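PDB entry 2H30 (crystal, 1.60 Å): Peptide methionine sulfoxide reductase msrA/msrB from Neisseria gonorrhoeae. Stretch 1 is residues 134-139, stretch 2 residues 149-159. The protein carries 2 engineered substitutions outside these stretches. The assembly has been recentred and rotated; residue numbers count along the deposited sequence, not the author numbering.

Stretch 1 (134-139) VQRIVK
Stretch 2 149-159: ALIRNPNADLG

The contact joins a short β-strand, residues 134-139, to the end of a helix and the loop that follows it, residues 149-159, within one chain. The strand is extended throughout except at Q135, whose phi/psi of -106/-29 departs from the β region; R136 (-160/141), I137 (-127/130) and V138 (-119/125) are regular. The helix begins earlier in the chain and runs through R152, closing with N153 N to A149 O at 2.8 Å. N153, at -143/108, is the first residue to leave helical phi/psi. Register is set by two CA pairs, Q135 CA to P154 CA at 6.1 Å and V138 CA to L158 CA at 9.3 Å, so the strand and the loop advance in the same sense while their separation widens. Together the two stretches bury 331 Å², of which R136 contributes the largest share, 106 Å².

Hydrogen bonding across the contact rests on R136 alone. Its CA-to-CB bond points toward the loop, and chi angles of -174° (t), 78° (p), 176° (t) and -98° carry the guanidinium to the turn. R136 NH1 donates to P154 O at 2.7 Å (N-H...O 154°) and to A156 O at 2.8 Å (150°), while NH2 of R136 donates to the same A156 O at 3.0 Å (139°). Both carbonyl oxygens lie at the guanidinium edge, near its plane, where the N-H bonds point. A156 O is thus held by two nitrogens of one group. R136 NH1 also lies 3.5 Å from A156 N, but both are donors and no bond forms.

The loop presents these carbonyls through a type I turn from N153 to A156. P154 (-58/-19) and N155 (-99/14) occupy its central positions, and A156 N donates to N153 O at 2.9 Å. A side-chain bond reinforces it: N153, with chi1 172° (t) and chi2 12°, accepts at OD1 from N155 N at 2.9 Å. A156 then turns extended at -50/141.

Apolar side chains of L158 and L150 pack beside this polar centre. L158 CD1 lies over one face of the guanidinium, and the closest approach of the two residues is L158 CG to R136 NH2 at 3.8 Å. L150 CD2 approaches R136 NH1 obliquely, also at 3.8 Å. Further along the strand V138, chi1 178° (t), packs its CG2 against L158 CD1 at 3.8 Å and, more loosely, against L150 CD1 at 4.3 Å. The leucines share one rotamer pair, m then t: L150 at -77°/-178° and L158 at -53°/-178°, both with CA-to-CB toward the strand. I137, between R136 and V138, points away and makes no contact, as strand alternation predicts.

Van der Waals contact at the Q135 end is made with the C-gamma-endo ring of P154. Q135, at -62° (m), -180° (t) and -33°, sets OE1 3.6 Å from P154 CB, while its NE2 is hydrogen-bonded elsewhere in the structure.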

# COMPACT_ATOMS: atom_id res chain seq x y z
N VAL A 134 1.03 -12.60 -5.97
CA VAL A 134 0.30 -11.42 -6.44
C VAL A 134 -0.97 -11.88 -7.13
O VAL A 134 -0.95 -12.67 -8.10
CB VAL A 134 1.13 -10.63 -7.44
CG1 VAL A 134 0.35 -9.40 -7.94
CG2 VAL A 134 2.42 -10.14 -6.73
N GLN A 135 -2.12 -11.37 -6.66
CA GLN A 135 -3.43 -11.76 -7.20
C GLN A 135 -4.11 -10.71 -8.07
O GLN A 135 -4.86 -11.03 -8.99
CB GLN A 135 -4.37 -12.18 -6.09
CG GLN A 135 -3.78 -13.40 -5.39
CD GLN A 135 -4.61 -13.91 -4.28
OE1 GLN A 135 -5.27 -13.16 -3.60
NE2 GLN A 135 -4.44 -15.21 -4.00
N ARG A 136 -3.84 -9.44 -7.80
CA ARG A 136 -4.51 -8.40 -8.54
C ARG A 136 -3.69 -7.12 -8.39
O ARG A 136 -3.12 -6.85 -7.32
CB ARG A 136 -5.91 -8.12 -7.89
CG ARG A 136 -6.81 -7.15 -8.61
CD ARG A 136 -7.48 -7.87 -9.84
NE ARG A 136 -8.43 -6.99 -10.50
CZ ARG A 136 -9.74 -7.05 -10.26
NH1 ARG A 136 -10.20 -7.95 -9.39
NH2 ARG A 136 -10.54 -6.23 -10.91
N ILE A 137 -3.61 -6.37 -9.49
CA ILE A 137 -3.05 -4.99 -9.46
C ILE A 137 -4.07 -4.07 -10.11
O ILE A 137 -4.65 -4.35 -11.18
CB ILE A 137 -1.73 -4.88 -10.27
CG1 ILE A 137 -0.66 -5.77 -9.62
CG2 ILE A 137 -1.25 -3.45 -10.30
CD1 ILE A 137 0.55 -6.06 -10.52
N VAL A 138 -4.37 -2.97 -9.41
CA VAL A 138 -5.33 -2.00 -9.87
C VAL A 138 -4.62 -0.67 -10.04
O VAL A 138 -4.05 -0.14 -9.10
CB VAL A 138 -6.50 -1.86 -8.85
CG1 VAL A 138 -7.50 -0.79 -9.33
CG2 VAL A 138 -7.20 -3.24 -8.67
N LYS A 139 -4.72 -0.10 -11.26
CA LYS A 139 -4.18 1.25 -11.49
C LYS A 139 -5.22 2.27 -11.04
O LYS A 139 -6.40 2.15 -11.39
CB LYS A 139 -3.98 1.44 -13.00
CG LYS A 139 -3.42 2.74 -13.43
CD LYS A 139 -3.12 2.64 -14.97
CE LYS A 139 -1.92 1.70 -15.22
NZ LYS A 139 -1.58 1.40 -16.67
N ALA A 149 -14.45 -5.37 -1.58
CA ALA A 149 -14.73 -6.42 -2.55
C ALA A 149 -13.43 -7.18 -2.86
O ALA A 149 -13.39 -8.42 -2.83
CB ALA A 149 -15.32 -5.80 -3.80
N LEU A 150 -12.34 -6.42 -3.01
CA LEU A 150 -11.05 -7.09 -3.35
C LEU A 150 -10.53 -8.00 -2.23
O LEU A 150 -9.94 -9.06 -2.48
CB LEU A 150 -9.95 -6.06 -3.60
CG LEU A 150 -9.93 -5.31 -4.91
CD1 LEU A 150 -8.66 -4.41 -4.84
CD2 LEU A 150 -9.74 -6.34 -6.03
N ILE A 151 -10.71 -7.61 -0.97
CA ILE A 151 -10.16 -8.43 0.13
C ILE A 151 -11.00 -9.68 0.31
O ILE A 151 -10.49 -10.69 0.82
CB ILE A 151 -9.94 -7.71 1.47
CG1 ILE A 151 -11.26 -7.25 2.09
CG2 ILE A 151 -9.00 -6.49 1.29
CD1 ILE A 151 -11.04 -6.71 3.56
N ARG A 152 -12.25 -9.62 -0.14
CA ARG A 152 -13.10 -10.79 -0.15
C ARG A 152 -12.84 -11.67 -1.36
O ARG A 152 -12.80 -12.91 -1.19
CB ARG A 152 -14.58 -10.42 -0.10
CG ARG A 152 -15.46 -11.61 0.20
CD ARG A 152 -16.90 -11.27 -0.04
NE ARG A 152 -17.16 -11.14 -1.45
CZ ARG A 152 -17.49 -10.03 -2.09
NH1 ARG A 152 -17.62 -8.89 -1.44
NH2 ARG A 152 -17.68 -10.07 -3.39
N ASN A 153 -12.67 -11.08 -2.53
CA ASN A 153 -12.49 -11.89 -3.77
C ASN A 153 -11.49 -11.15 -4.65
O ASN A 153 -11.83 -10.10 -5.19
CB ASN A 153 -13.83 -12.03 -4.50
CG ASN A 153 -13.70 -12.68 -5.90
OD1 ASN A 153 -12.67 -13.22 -6.24
ND2 ASN A 153 -14.75 -12.57 -6.71
N PRO A 154 -10.24 -11.70 -4.77
CA PRO A 154 -9.25 -10.96 -5.60
C PRO A 154 -9.67 -10.72 -7.05
O PRO A 154 -9.13 -9.80 -7.72
CB PRO A 154 -8.04 -11.91 -5.59
CG PRO A 154 -8.57 -13.27 -5.16
CD PRO A 154 -9.71 -12.95 -4.19
N ASN A 155 -10.66 -11.50 -7.53
CA ASN A 155 -11.15 -11.36 -8.90
C ASN A 155 -12.43 -10.55 -9.01
O ASN A 155 -13.05 -10.49 -10.06
CB ASN A 155 -11.39 -12.73 -9.53
CG ASN A 155 -10.14 -13.55 -9.57
OD1 ASN A 155 -9.09 -13.05 -9.99
ND2 ASN A 155 -10.22 -14.76 -9.08
N ALA A 156 -12.75 -9.84 -7.93
CA ALA A 156 -13.91 -8.95 -7.96
C ALA A 156 -13.97 -8.02 -9.14
O ALA A 156 -12.98 -7.36 -9.51
CB ALA A 156 -13.97 -8.11 -6.66
N ASP A 157 -15.19 -7.83 -9.68
CA ASP A 157 -15.42 -6.87 -10.69
C ASP A 157 -15.53 -5.45 -10.12
O ASP A 157 -16.59 -5.05 -9.63
CB ASP A 157 -16.73 -7.21 -11.45
CG ASP A 157 -17.07 -6.18 -12.50
OD1 ASP A 157 -16.41 -5.09 -12.62
OD2 ASP A 157 -18.07 -6.44 -13.22
N LEU A 158 -14.44 -4.70 -10.14
CA LEU A 158 -14.49 -3.38 -9.57
C LEU A 158 -15.20 -2.32 -10.39
O LEU A 158 -15.68 -1.32 -9.88
CB LEU A 158 -13.05 -2.94 -9.23
CG LEU A 158 -12.29 -3.93 -8.37
CD1 LEU A 158 -10.91 -3.31 -8.09
CD2 LEU A 158 -12.96 -4.26 -7.06
N GLY A 159 -15.20 -2.47 -11.72
CA GLY A 159 -15.89 -1.54 -12.59
C GLY A 159 -17.37 -1.40 -12.32
O GLY A 159 -17.90 -0.34 -12.52